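Local coordinates for protein chlorite dismutase (PDB 3QPI) that converts chlorite to chloride and molecular oxygen at a heme b cofactor, as a dimeric chlorite dismutase of Nitrobacter winogradskyi, at residues I23-M28 against V171-D176; L17-V22 against V175-A180; W50-V55 against I135-D140. All coordinates share one frame; numbering follows the deposited sequence.

All three contacts reach the same antiparallel sheet of a protein of the dimeric alpha+beta barrel family. Contacts 1 and 2 pair strand 171-181 with chain from strand 14-23 and the loop after it. Their centres are about 10 Å apart, they share Val175 and Asp176, and along the chain each joins an early segment to the last strand. Contact 3, whose segments 50-55 and 135-140 both fall within the loops closed by the other two, has its centre about 13 Å from that of contact 1 and about 17 Å from that of contact 2. Arg173 and Val175 touch Phe139, and Leu27 and Ile177 touch Trp50, which connects contact 3 to the other two. Heme lies near Glu174 of contact 1.

Contact 1. Residues I23-M28 against V171-D176; sequences IGESLM and VEREVD
Arg173 and Glu25 run side by side and point the same way, but their charged ends do not pair. The arginine instead grips the backbone of the 23-28 loop. Its CG stands anti to the backbone N (chi1 -171°) and the chain stays extended to NE, which carries the guanidinium along the loop with two carbonyl oxygens at its edge. Arg173 NE donates to Glu25 O at 2.7 Å in a nearly straight bond, and Arg173 NH2 reaches Ser26 O at 3.1 Å while adding a weak bond to Glu25 O. Both acceptors lie in the guanidinium plane, yet NE and NH2 sit above the carbonyl planes of Glu25 and Ser26 respectively. Glu25 OE1, 4.1 Å from Arg173 NH2, lies well out of the guanidinium plane, so it would contribute charge attraction alone. Leu27 crosses the arginine at about a right angle and brings CD2 against NH2.

At the start of the loop, Ile23 and Glu174 form an antiparallel hydrogen-bonded pair between strands 14-23 and 171-181, in the antiparallel sheet of this dimeric alpha+beta barrel family protein. Glu174 N donates to Ile23 O at 2.9 Å, and Ile23 N returns a bond to Glu174 O. Beyond the pair, a water bridges Gly24 O and Glu174 O. Ile23 lays CG2 against Val171 CG1 (4.0 Å), while the Glu174 carboxylate is held by Arg163 and Trp168, close to the heme. Val175 turns toward the loop, its CG2 resting 3.6 Å from Glu25 O and its CG1 beside Ser26 OG.

Contact 2. Residues L17-V22 against V175-A180; sequences LSVAPV and VDIRLA
A classic beta bulge interrupts the pairing: Leu17 and Ser18 both face Arg178, and Arg178 O receives a weak bond from each of their backbone N atoms. The return bond, from Arg178 N to Ser18 O, is short and nearly straight at 2.8 Å. Further along, Ala20 and Asp176 exchange two strong backbone bonds, and segments 17-22 and 175-180 run antiparallel at 170°, their axes approaching to 4.7 Å. They belong to neighbouring strands, 14-23 and 171-181, of the antiparallel sheet of the dimeric alpha+beta barrel fold, and their two faces differ in character. On one, Val19 crosses Val175 obliquely, CG1 to CG1 at 3.9 Å, and meets Ile177 with its CG2.

The other face, with Ser18, Ala20, Asp176 and Arg178, is more polar. Arg178 bends at chi2 (-63°), which folds its guanidinium back over its own strand. NH1 and NH2 both give weak bonds to Asp176 OD1 as parts of one salt bridge, Arg178 NH2 to Asp176 OD1 being 3.0 Å, and NH1 also donates to Ile177 O from above that carbonyl's plane. Arg163 and Glu156 provide the outer partners, for Asp176 OD2 and Arg178 NE respectively. An alanine at Arg178 would lose this guanidinium and would probably leave Asp176 less firmly oriented and deprive Glu156 of its salt bridge to this side chain. Val22 crosses the aspartate obliquely, its CG2 3.4 Å from Asp176 OD2, and a water donates to both that oxygen and Pro21 O. A second water donates to Asp176 O and bonds Ser18 OG. At the bulge end, Leu17 CD1 packs 3.8 Å from Ala180 CB.

Contact 3. Residues W50-V55 against I135-D140; sequences WQLRGV and IGEPFD
The 135-140 loop passes beside strand 50-54 without pairing with it, the nearest CA atoms being those of Arg53 and Glu137, 7.2 Å apart. Glu137 bridges the gap with its side chain. CG lies anti to the carbonyl carbon and the chain bends at chi2 (-84°), bringing the carboxylate against the strand backbone. Arg53 N donates to Glu137 OE1 at 3.1 Å in a nearly straight bond, but the N-H comes from above the carboxylate plane. The same oxygen also lies 3.6 Å from Leu52 CA and near Leu52 CD2, while Glu137 CG rests against Arg53 O. The guanidinium of Arg53 takes another course: its extended chain leads away from the loop, and NH2 donates to Gln51 OE1 in the same strand.

Apolar groups complete the contact. Leu52 crosses Phe139 obliquely, with CD2 at the ring edge, 4.0 Å from Phe139 CD2. Ile135 points toward the strand and places CD1 3.8 Å from Arg53 O. Phe139 also packs on Pro89, Arg173 and Val175. Within this chain the contact therefore joins a strand at the outer border of the antiparallel sheet to the connection between strands 126-131 and 141-147, consistent with the dimeric alpha+beta barrel fold of the family.

Contact 1. Residues I23-M28 against V171-D176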
ATOM      1  N   ILE A  23      -8.334   4.730   9.817  1.00 35.81           N
ATOM      2  CA  ILE A  23      -9.409   5.703   9.796  1.00 37.55           C
ATOM      3  C   ILE A  23     -10.619   5.137   9.085  1.00 38.64           C
ATOM      4  O   ILE A  23     -10.487   4.375   8.132  1.00 38.06           O
ATOM      5  CB  ILE A  23      -8.989   7.094   9.237  1.00 38.60           C
ATOM      6  CG1 ILE A  23     -10.190   8.042   9.278  1.00 43.02           C
ATOM      7  CG2 ILE A  23      -8.450   6.998   7.836  1.00 37.01           C
ATOM      8  CD1 ILE A  23      -9.841   9.534   9.130  1.00 43.43           C
ATOM      9  N   GLY A  24     -11.801   5.498   9.580  1.00 31.94           N
ATOM     10  CA  GLY A  24     -13.039   4.979   9.032  1.00 34.05           C
ATOM     11  C   GLY A  24     -13.165   3.481   9.284  1.00 34.32           C
ATOM     12  O   GLY A  24     -12.476   2.913  10.112  1.00 33.01           O
ATOM     13  N   GLU A  25     -14.048   2.835   8.542  1.00 40.80           N
ATOM     14  CA  GLU A  25     -14.438   1.469   8.834  1.00 39.26           C
ATOM     15  C   GLU A  25     -13.310   0.473   8.532  1.00 36.54           C
ATOM     16  O   GLU A  25     -12.639   0.551   7.513  1.00 32.39           O
ATOM     17  CB  GLU A  25     -15.689   1.149   8.031  1.00 41.76           C
ATOM     18  CG  GLU A  25     -16.266  -0.219   8.263  1.00 49.36           C
ATOM     19  CD  GLU A  25     -17.453  -0.474   7.345  1.00 57.34           C
ATOM     20  OE1 GLU A  25     -17.753  -1.653   7.055  1.00 59.22           O
ATOM     21  OE2 GLU A  25     -18.079   0.517   6.901  1.00 58.89           O
ATOM     22  N   SER A  26     -13.115  -0.463   9.447  1.00 35.90           N
ATOM     23  CA  SER A  26     -12.072  -1.466   9.334  1.00 33.64           C
ATOM     24  C   SER A  26     -12.580  -2.647   8.512  1.00 34.52           C
ATOM     25  O   SER A  26     -13.536  -2.524   7.748  1.00 34.20           O
ATOM     26  CB  SER A  26     -11.650  -1.904  10.738  1.00 33.90           C
ATOM     27  OG  SER A  26     -10.501  -2.732  10.719  1.00 34.88           O
ATOM     28  N   LEU A  27     -11.933  -3.792   8.651  1.00 36.06           N
ATOM     29  CA  LEU A  27     -12.362  -4.986   7.942  1.00 35.03           C
ATOM     30  C   LEU A  27     -12.470  -6.124   8.922  1.00 36.54           C
ATOM     31  O   LEU A  27     -11.812  -6.125   9.967  1.00 36.06           O
ATOM     32  CB  LEU A  27     -11.374  -5.362   6.845  1.00 30.32           C
ATOM     33  CG  LEU A  27     -11.281  -4.369   5.699  1.00 34.03           C
ATOM     34  CD1 LEU A  27     -10.003  -4.618   4.884  1.00 31.10           C
ATOM     35  CD2 LEU A  27     -12.529  -4.442   4.837  1.00 36.88           C
ATOM     36  N   MET A  28     -13.299  -7.094   8.570  1.00 41.19           N
ATOM     37  CA  MET A  28     -13.541  -8.249   9.411  1.00 46.35           C
ATOM     38  C   MET A  28     -12.266  -9.076   9.570  1.00 42.27           C
ATOM     39  O   MET A  28     -11.386  -9.055   8.707  1.00 37.14           O
ATOM     40  CB  MET A  28     -14.645  -9.082   8.766  1.00 52.53           C
ATOM     41  CG  MET A  28     -14.971 -10.385   9.466  1.00 58.82           C
ATOM     42  SD  MET A  28     -16.273 -11.297   8.589  1.00 70.94           S
ATOM     43  CE  MET A  28     -17.470  -9.993   8.275  1.00 66.19           C
ATOM     44  N   VAL A 171      -6.703  11.302   3.447  1.00 34.43           N
ATOM     45  CA  VAL A 171      -7.151   9.907   3.554  1.00 33.75           C
ATOM     46  C   VAL A 171      -8.381   9.793   4.448  1.00 32.50           C
ATOM     47  O   VAL A 171      -8.366  10.251   5.579  1.00 35.90           O
ATOM     48  CB  VAL A 171      -6.039   8.987   4.087  1.00 33.12           C
ATOM     49  CG1 VAL A 171      -6.576   7.575   4.356  1.00 32.03           C
ATOM     50  CG2 VAL A 171      -4.893   8.949   3.104  1.00 31.35           C
ATOM     51  N   GLU A 172      -9.443   9.185   3.948  1.00 33.12           N
ATOM     52  CA  GLU A 172     -10.685   9.119   4.710  1.00 39.59           C
ATOM     53  C   GLU A 172     -11.062   7.696   5.111  1.00 37.72           C
ATOM     54  O   GLU A 172     -11.970   7.497   5.921  1.00 36.81           O
ATOM     55  CB  GLU A 172     -11.838   9.762   3.925  1.00 39.16           C
ATOM     56  CG  GLU A 172     -12.283   8.978   2.686  1.00 36.86           C
ATOM     57  CD  GLU A 172     -13.443   9.660   1.965  1.00 42.51           C
ATOM     58  OE1 GLU A 172     -14.222   8.975   1.275  1.00 42.71           O
ATOM     59  OE2 GLU A 172     -13.575  10.897   2.091  1.00 45.10           O
ATOM     60  N   ARG A 173     -10.397   6.709   4.522  1.00 31.53           N
ATOM     61  CA  ARG A 173     -10.512   5.351   5.015  1.00 32.20           C
ATOM     62  C   ARG A 173      -9.189   4.626   4.814  1.00 33.86           C
ATOM     63  O   ARG A 173      -8.557   4.758   3.772  1.00 33.72           O
ATOM     64  CB  ARG A 173     -11.659   4.595   4.341  1.00 32.73           C
ATOM     65  CG  ARG A 173     -11.952   3.243   4.977  1.00 32.37           C
ATOM     66  CD  ARG A 173     -13.120   2.498   4.310  1.00 32.86           C
ATOM     67  NE  ARG A 173     -13.352   1.207   4.970  1.00 34.59           N
ATOM     68  CZ  ARG A 173     -14.026   0.178   4.449  1.00 35.69           C
ATOM     69  NH1 ARG A 173     -14.575   0.269   3.244  1.00 33.79           N
ATOM     70  NH2 ARG A 173     -14.154  -0.956   5.145  1.00 35.42           N
ATOM     71  N   GLU A 174      -8.790   3.847   5.819  1.00 30.34           N
ATOM     72  CA  GLU A 174      -7.508   3.176   5.815  1.00 28.54           C
ATOM     73  C   GLU A 174      -7.514   2.064   6.841  1.00 28.98           C
ATOM     74  O   GLU A 174      -7.959   2.253   7.967  1.00 28.34           O
ATOM     75  CB  GLU A 174      -6.397   4.177   6.141  1.00 28.57           C
ATOM     76  CG  GLU A 174      -5.000   3.598   6.184  1.00 26.96           C
ATOM     77  CD  GLU A 174      -3.953   4.682   6.264  1.00 30.13           C
ATOM     78  OE1 GLU A 174      -4.297   5.793   6.703  1.00 29.97           O
ATOM     79  OE2 GLU A 174      -2.801   4.453   5.863  1.00 31.54           O
ATOM     80  N   VAL A 175      -7.013   0.898   6.453  1.00 28.89           N
ATOM     81  CA  VAL A 175      -7.015  -0.241   7.346  1.00 30.69           C
ATOM     82  C   VAL A 175      -5.613  -0.833   7.371  1.00 31.36           C
ATOM     83  O   VAL A 175      -4.921  -0.858   6.355  1.00 29.59           O
ATOM     84  CB  VAL A 175      -8.027  -1.317   6.898  1.00 33.42           C
ATOM     85  CG1 VAL A 175      -8.080  -2.470   7.918  1.00 30.90           C
ATOM     86  CG2 VAL A 175      -9.414  -0.696   6.680  1.00 31.61           C
ATOM     87  N   ASP A 176      -5.204  -1.288   8.546  1.00 30.12           N
ATOM     88  CA  ASP A 176      -3.901  -1.889   8.728  1.00 32.34           C
ATOM     89  C   ASP A 176      -4.004  -3.432   8.774  1.00 33.87           C
ATOM     90  O   ASP A 176      -4.504  -4.008   9.749  1.00 33.00           O
ATOM     91  CB  ASP A 176      -3.270  -1.351  10.023  1.00 32.00           C
ATOM     92  CG  ASP A 176      -2.224  -0.281   9.762  1.00 32.63           C
ATOM     93  OD1 ASP A 176      -1.748  -0.162   8.615  1.00 31.34           O
ATOM     94  OD2 ASP A 176      -1.873   0.448  10.709  1.00 35.13           O
TER
HETATM   95  O   HOH W   1      -9.952   1.447   9.759  1.00 27.04           O

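Contact 2. Residues L17-V22 against V175-A180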
ATOM      1  N   LEU A  17      -1.497 -11.895  10.609  1.00 23.92           N
ATOM      2  CA  LEU A  17      -1.072 -11.539  11.976  1.00 25.31           C
ATOM      3  C   LEU A  17      -2.138 -10.693  12.640  1.00 23.90           C
ATOM      4  O   LEU A  17      -2.648 -11.040  13.699  1.00 24.25           O
ATOM      5  CB  LEU A  17       0.263 -10.766  11.921  1.00 23.90           C
ATOM      6  CG  LEU A  17       1.374 -11.655  11.359  1.00 22.25           C
ATOM      7  CD1 LEU A  17       2.722 -10.937  11.115  1.00 20.94           C
ATOM      8  CD2 LEU A  17       1.540 -12.870  12.285  1.00 24.67           C
ATOM      9  N   SER A  18      -2.526  -9.611  11.976  1.00 24.65           N
ATOM     10  CA  SER A  18      -3.462  -8.661  12.571  1.00 28.11           C
ATOM     11  C   SER A  18      -4.183  -7.811  11.536  1.00 25.88           C
ATOM     12  O   SER A  18      -3.635  -7.484  10.466  1.00 26.91           O
ATOM     13  CB  SER A  18      -2.717  -7.718  13.527  1.00 22.59           C
ATOM     14  OG  SER A  18      -1.595  -7.171  12.858  1.00 25.89           O
ATOM     15  N   VAL A  19      -5.402  -7.437  11.896  1.00 31.98           N
ATOM     16  CA  VAL A  19      -6.158  -6.408  11.202  1.00 34.69           C
ATOM     17  C   VAL A  19      -6.590  -5.352  12.214  1.00 34.45           C
ATOM     18  O   VAL A  19      -7.315  -5.665  13.165  1.00 32.82           O
ATOM     19  CB  VAL A  19      -7.425  -6.979  10.561  1.00 34.84           C
ATOM     20  CG1 VAL A  19      -8.212  -5.863   9.853  1.00 32.58           C
ATOM     21  CG2 VAL A  19      -7.077  -8.126   9.601  1.00 34.77           C
ATOM     22  N   ALA A  20      -6.161  -4.110  11.989  1.00 31.67           N
ATOM     23  CA  ALA A  20      -6.454  -3.000  12.894  1.00 34.53           C
ATOM     24  C   ALA A  20      -6.983  -1.766  12.151  1.00 35.19           C
ATOM     25  O   ALA A  20      -6.472  -1.405  11.079  1.00 32.39           O
ATOM     26  CB  ALA A  20      -5.189  -2.617  13.674  1.00 31.78           C
ATOM     27  N   PRO A  21      -7.975  -1.085  12.750  1.00 32.35           N
ATOM     28  CA  PRO A  21      -8.546   0.142  12.185  1.00 35.09           C
ATOM     29  C   PRO A  21      -7.495   1.226  12.061  1.00 36.80           C
ATOM     30  O   PRO A  21      -6.554   1.234  12.860  1.00 36.02           O
ATOM     31  CB  PRO A  21      -9.592   0.555  13.222  1.00 37.08           C
ATOM     32  CG  PRO A  21      -9.879  -0.682  14.002  1.00 36.89           C
ATOM     33  CD  PRO A  21      -8.579  -1.415  14.051  1.00 35.36           C
ATOM     34  N   VAL A  22      -7.618   2.109  11.072  1.00 27.07           N
ATOM     35  CA  VAL A  22      -6.774   3.303  11.059  1.00 25.68           C
ATOM     36  C   VAL A  22      -7.612   4.579  10.924  1.00 30.60           C
ATOM     37  O   VAL A  22      -7.584   5.436  11.812  1.00 28.65           O
ATOM     38  CB  VAL A  22      -5.732   3.266   9.956  1.00 27.77           C
ATOM     39  CG1 VAL A  22      -4.919   4.552   9.982  1.00 24.88           C
ATOM     40  CG2 VAL A  22      -4.860   2.025  10.106  1.00 25.50           C
ATOM     41  N   VAL A 175      -7.013   0.898   6.453  1.00 28.89           N
ATOM     42  CA  VAL A 175      -7.015  -0.241   7.346  1.00 30.69           C
ATOM     43  C   VAL A 175      -5.613  -0.833   7.371  1.00 31.36           C
ATOM     44  O   VAL A 175      -4.921  -0.858   6.355  1.00 29.59           O
ATOM     45  CB  VAL A 175      -8.027  -1.317   6.898  1.00 33.42           C
ATOM     46  CG1 VAL A 175      -8.080  -2.470   7.918  1.00 30.90           C
ATOM     47  CG2 VAL A 175      -9.414  -0.696   6.680  1.00 31.61           C
ATOM     48  N   ASP A 176      -5.204  -1.288   8.546  1.00 30.12           N
ATOM     49  CA  ASP A 176      -3.901  -1.889   8.728  1.00 32.34           C
ATOM     50  C   ASP A 176      -4.004  -3.432   8.774  1.00 33.87           C
ATOM     51  O   ASP A 176      -4.504  -4.008   9.749  1.00 33.00           O
ATOM     52  CB  ASP A 176      -3.270  -1.351  10.023  1.00 32.00           C
ATOM     53  CG  ASP A 176      -2.224  -0.281   9.762  1.00 32.63           C
ATOM     54  OD1 ASP A 176      -1.748  -0.162   8.615  1.00 31.34           O
ATOM     55  OD2 ASP A 176      -1.873   0.448  10.709  1.00 35.13           O
ATOM     56  N   ILE A 177      -3.557  -4.094   7.709  1.00 28.53           N
ATOM     57  CA  ILE A 177      -3.448  -5.556   7.706  1.00 26.85           C
ATOM     58  C   ILE A 177      -1.979  -5.976   7.724  1.00 27.60           C
ATOM     59  O   ILE A 177      -1.182  -5.487   6.919  1.00 25.62           O
ATOM     60  CB  ILE A 177      -4.160  -6.155   6.478  1.00 28.39           C
ATOM     61  CG1 ILE A 177      -5.612  -5.663   6.427  1.00 25.75           C
ATOM     62  CG2 ILE A 177      -4.126  -7.689   6.531  1.00 29.50           C
ATOM     63  CD1 ILE A 177      -6.309  -5.971   5.160  1.00 28.08           C
ATOM     64  N   ARG A 178      -1.608  -6.861   8.652  1.00 25.42           N
ATOM     65  CA  ARG A 178      -0.232  -7.359   8.689  1.00 29.00           C
ATOM     66  C   ARG A 178      -0.179  -8.869   8.494  1.00 29.29           C
ATOM     67  O   ARG A 178      -1.020  -9.598   9.017  1.00 28.25           O
ATOM     68  CB  ARG A 178       0.470  -6.984  10.009  1.00 27.18           C
ATOM     69  CG  ARG A 178       0.587  -5.476  10.241  1.00 28.45           C
ATOM     70  CD  ARG A 178       1.460  -4.789   9.179  1.00 26.77           C
ATOM     71  NE  ARG A 178       1.576  -3.354   9.430  1.00 26.90           N
ATOM     72  CZ  ARG A 178       0.762  -2.420   8.930  1.00 27.31           C
ATOM     73  NH1 ARG A 178      -0.255  -2.745   8.125  1.00 25.35           N
ATOM     74  NH2 ARG A 178       0.961  -1.142   9.253  1.00 29.75           N
ATOM     75  N   LEU A 179       0.846  -9.339   7.783  1.00 28.45           N
ATOM     76  CA  LEU A 179       0.938 -10.748   7.388  1.00 26.41           C
ATOM     77  C   LEU A 179       2.277 -11.385   7.716  1.00 30.48           C
ATOM     78  O   LEU A 179       3.302 -10.700   7.787  1.00 27.28           O
ATOM     79  CB  LEU A 179       0.763 -10.901   5.871  1.00 26.57           C
ATOM     80  CG  LEU A 179      -0.464 -10.372   5.133  1.00 27.86           C
ATOM     81  CD1 LEU A 179      -1.755 -10.929   5.732  1.00 29.91           C
ATOM     82  CD2 LEU A 179      -0.451  -8.789   5.095  1.00 26.95           C
ATOM     83  N   ALA A 180       2.248 -12.716   7.835  1.00 34.22           N
ATOM     84  CA  ALA A 180       3.440 -13.550   7.937  1.00 32.75           C
ATOM     85  C   ALA A 180       3.343 -14.658   6.890  1.00 33.23           C
ATOM     86  O   ALA A 180       2.277 -15.258   6.701  1.00 32.31           O
ATOM     87  CB  ALA A 180       3.553 -14.157   9.334  1.00 30.55           C
TER
HETATM   88  O   HOH W   2      -2.891  -4.690  11.695  1.00 29.42           O
HETATM   89  O   HOH W   3      -3.560   0.594  12.896  1.00 45.82           O

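Contact 3. Residues W50-V55 against I135-D140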
ATOM      1  N   TRP A  50     -13.770 -10.837   3.591  1.00 37.66           N
ATOM      2  CA  TRP A  50     -13.683  -9.700   2.687  1.00 37.89           C
ATOM      3  C   TRP A  50     -12.860 -10.086   1.490  1.00 36.56           C
ATOM      4  O   TRP A  50     -12.100 -11.060   1.542  1.00 34.98           O
ATOM      5  CB  TRP A  50     -13.063  -8.463   3.362  1.00 35.92           C
ATOM      6  CG  TRP A  50     -11.849  -8.719   4.229  1.00 33.86           C
ATOM      7  CD1 TRP A  50     -11.845  -8.915   5.573  1.00 34.40           C
ATOM      8  CD2 TRP A  50     -10.476  -8.788   3.810  1.00 29.49           C
ATOM      9  NE1 TRP A  50     -10.562  -9.106   6.021  1.00 34.97           N
ATOM     10  CE2 TRP A  50      -9.703  -9.035   4.957  1.00 31.65           C
ATOM     11  CE3 TRP A  50      -9.830  -8.668   2.575  1.00 31.40           C
ATOM     12  CZ2 TRP A  50      -8.317  -9.152   4.917  1.00 31.70           C
ATOM     13  CZ3 TRP A  50      -8.457  -8.788   2.530  1.00 30.96           C
ATOM     14  CH2 TRP A  50      -7.712  -9.020   3.698  1.00 32.93           C
ATOM     15  N   GLN A  51     -13.024  -9.319   0.420  1.00 35.29           N
ATOM     16  CA  GLN A  51     -12.272  -9.500  -0.811  1.00 34.52           C
ATOM     17  C   GLN A  51     -12.090  -8.147  -1.483  1.00 36.63           C
ATOM     18  O   GLN A  51     -13.031  -7.363  -1.575  1.00 36.40           O
ATOM     19  CB  GLN A  51     -13.017 -10.439  -1.753  1.00 39.33           C
ATOM     20  CG  GLN A  51     -12.196 -10.883  -2.949  1.00 39.63           C
ATOM     21  CD  GLN A  51     -12.921 -11.940  -3.764  1.00 46.66           C
ATOM     22  OE1 GLN A  51     -13.975 -11.674  -4.349  1.00 48.78           O
ATOM     23  NE2 GLN A  51     -12.372 -13.150  -3.792  1.00 40.78           N
ATOM     24  N   LEU A  52     -10.882  -7.890  -1.964  1.00 31.82           N
ATOM     25  CA  LEU A  52     -10.501  -6.582  -2.448  1.00 28.53           C
ATOM     26  C   LEU A  52      -9.718  -6.723  -3.739  1.00 30.28           C
ATOM     27  O   LEU A  52      -8.908  -7.624  -3.859  1.00 28.64           O
ATOM     28  CB  LEU A  52      -9.612  -5.920  -1.404  1.00 28.93           C
ATOM     29  CG  LEU A  52     -10.287  -5.579  -0.073  1.00 31.95           C
ATOM     30  CD1 LEU A  52      -9.263  -4.981   0.852  1.00 32.22           C
ATOM     31  CD2 LEU A  52     -11.426  -4.610  -0.273  1.00 32.95           C
ATOM     32  N   ARG A  53      -9.948  -5.839  -4.703  1.00 34.20           N
ATOM     33  CA  ARG A  53      -9.315  -5.969  -6.023  1.00 35.39           C
ATOM     34  C   ARG A  53      -8.689  -4.665  -6.470  1.00 32.75           C
ATOM     35  O   ARG A  53      -9.193  -3.572  -6.163  1.00 29.87           O
ATOM     36  CB  ARG A  53     -10.340  -6.408  -7.069  1.00 39.58           C
ATOM     37  CG  ARG A  53     -11.108  -7.625  -6.640  1.00 46.55           C
ATOM     38  CD  ARG A  53     -12.246  -7.961  -7.582  1.00 53.46           C
ATOM     39  NE  ARG A  53     -13.012  -9.103  -7.077  1.00 56.56           N
ATOM     40  CZ  ARG A  53     -13.220 -10.234  -7.749  1.00 59.13           C
ATOM     41  NH1 ARG A  53     -12.746 -10.396  -8.982  1.00 58.68           N
ATOM     42  NH2 ARG A  53     -13.929 -11.211  -7.197  1.00 61.42           N
ATOM     43  N   GLY A  54      -7.598  -4.782  -7.213  1.00 25.77           N
ATOM     44  CA  GLY A  54      -6.914  -3.608  -7.716  1.00 23.58           C
ATOM     45  C   GLY A  54      -6.033  -3.940  -8.904  1.00 26.73           C
ATOM     46  O   GLY A  54      -5.840  -5.108  -9.247  1.00 24.63           O
ATOM     47  N   VAL A  55      -5.470  -2.909  -9.519  1.00 25.80           N
ATOM     48  CA  VAL A  55      -4.756  -3.085 -10.772  1.00 26.84           C
ATOM     49  C   VAL A  55      -3.418  -2.381 -10.691  1.00 24.70           C
ATOM     50  O   VAL A  55      -3.364  -1.207 -10.354  1.00 22.96           O
ATOM     51  CB  VAL A  55      -5.571  -2.467 -11.955  1.00 35.49           C
ATOM     52  CG1 VAL A  55      -4.770  -2.503 -13.233  1.00 33.44           C
ATOM     53  CG2 VAL A  55      -6.884  -3.202 -12.138  1.00 32.87           C
ATOM     54  N   ILE A 135     -12.451   1.139 -10.728  1.00 37.67           N
ATOM     55  CA  ILE A 135     -13.237  -0.087 -10.903  1.00 40.73           C
ATOM     56  C   ILE A 135     -14.338  -0.219  -9.853  1.00 39.82           C
ATOM     57  O   ILE A 135     -14.979  -1.262  -9.754  1.00 42.97           O
ATOM     58  CB  ILE A 135     -12.357  -1.364 -10.906  1.00 40.45           C
ATOM     59  CG1 ILE A 135     -11.689  -1.577  -9.553  1.00 40.49           C
ATOM     60  CG2 ILE A 135     -11.282  -1.262 -11.971  1.00 40.46           C
ATOM     61  CD1 ILE A 135     -10.697  -2.765  -9.539  1.00 38.90           C
ATOM     62  N   GLY A 136     -14.551   0.837  -9.077  1.00 40.03           N
ATOM     63  CA  GLY A 136     -15.680   0.903  -8.169  1.00 43.71           C
ATOM     64  C   GLY A 136     -15.454   0.242  -6.819  1.00 45.03           C
ATOM     65  O   GLY A 136     -16.408  -0.089  -6.117  1.00 45.89           O
ATOM     66  N   GLU A 137     -14.198   0.053  -6.440  1.00 38.30           N
ATOM     67  CA  GLU A 137     -13.906  -0.544  -5.148  1.00 39.58           C
ATOM     68  C   GLU A 137     -14.087   0.489  -4.053  1.00 38.37           C
ATOM     69  O   GLU A 137     -13.964   1.684  -4.306  1.00 36.29           O
ATOM     70  CB  GLU A 137     -12.488  -1.112  -5.135  1.00 36.67           C
ATOM     71  CG  GLU A 137     -12.373  -2.413  -5.935  1.00 34.11           C
ATOM     72  CD  GLU A 137     -12.772  -3.644  -5.116  1.00 37.27           C
ATOM     73  OE1 GLU A 137     -12.231  -3.852  -4.010  1.00 36.56           O
ATOM     74  OE2 GLU A 137     -13.626  -4.417  -5.578  1.00 42.21           O
ATOM     75  N   PRO A 138     -14.393   0.029  -2.829  1.00 33.47           N
ATOM     76  CA  PRO A 138     -14.523   0.903  -1.653  1.00 34.55           C
ATOM     77  C   PRO A 138     -13.196   1.549  -1.199  1.00 35.38           C
ATOM     78  O   PRO A 138     -13.193   2.403  -0.308  1.00 33.69           O
ATOM     79  CB  PRO A 138     -15.057  -0.036  -0.571  1.00 33.56           C
ATOM     80  CG  PRO A 138     -14.582  -1.395  -0.990  1.00 35.88           C
ATOM     81  CD  PRO A 138     -14.607  -1.392  -2.497  1.00 34.49           C
ATOM     82  N   PHE A 139     -12.079   1.144  -1.786  1.00 33.76           N
ATOM     83  CA  PHE A 139     -10.823   1.853  -1.547  1.00 31.08           C
ATOM     84  C   PHE A 139     -10.339   2.382  -2.871  1.00 31.28           C
ATOM     85  O   PHE A 139     -10.859   1.991  -3.914  1.00 31.96           O
ATOM     86  CB  PHE A 139      -9.785   0.927  -0.916  1.00 29.21           C
ATOM     87  CG  PHE A 139     -10.164   0.474   0.462  1.00 34.08           C
ATOM     88  CD1 PHE A 139      -9.869   1.272   1.576  1.00 31.22           C
ATOM     89  CD2 PHE A 139     -10.847  -0.738   0.650  1.00 33.13           C
ATOM     90  CE1 PHE A 139     -10.236   0.856   2.860  1.00 34.53           C
ATOM     91  CE2 PHE A 139     -11.219  -1.161   1.930  1.00 31.73           C
ATOM     92  CZ  PHE A 139     -10.910  -0.358   3.041  1.00 30.38           C
ATOM     93  N   ASP A 140      -9.364   3.284  -2.827  1.00 28.38           N
ATOM     94  CA  ASP A 140      -8.766   3.841  -4.030  1.00 29.71           C
ATOM     95  C   ASP A 140      -7.466   3.126  -4.369  1.00 28.91           C
ATOM     96  O   ASP A 140      -7.102   2.994  -5.530  1.00 26.22           O
ATOM     97  CB  ASP A 140      -8.488   5.348  -3.858  1.00 28.99           C
ATOM     98  CG  ASP A 140      -9.762   6.168  -3.717  1.00 29.99           C
ATOM     99  OD1 ASP A 140     -10.815   5.663  -4.132  1.00 30.31           O
ATOM    100  OD2 ASP A 140      -9.708   7.312  -3.199  1.00 29.53           O
TER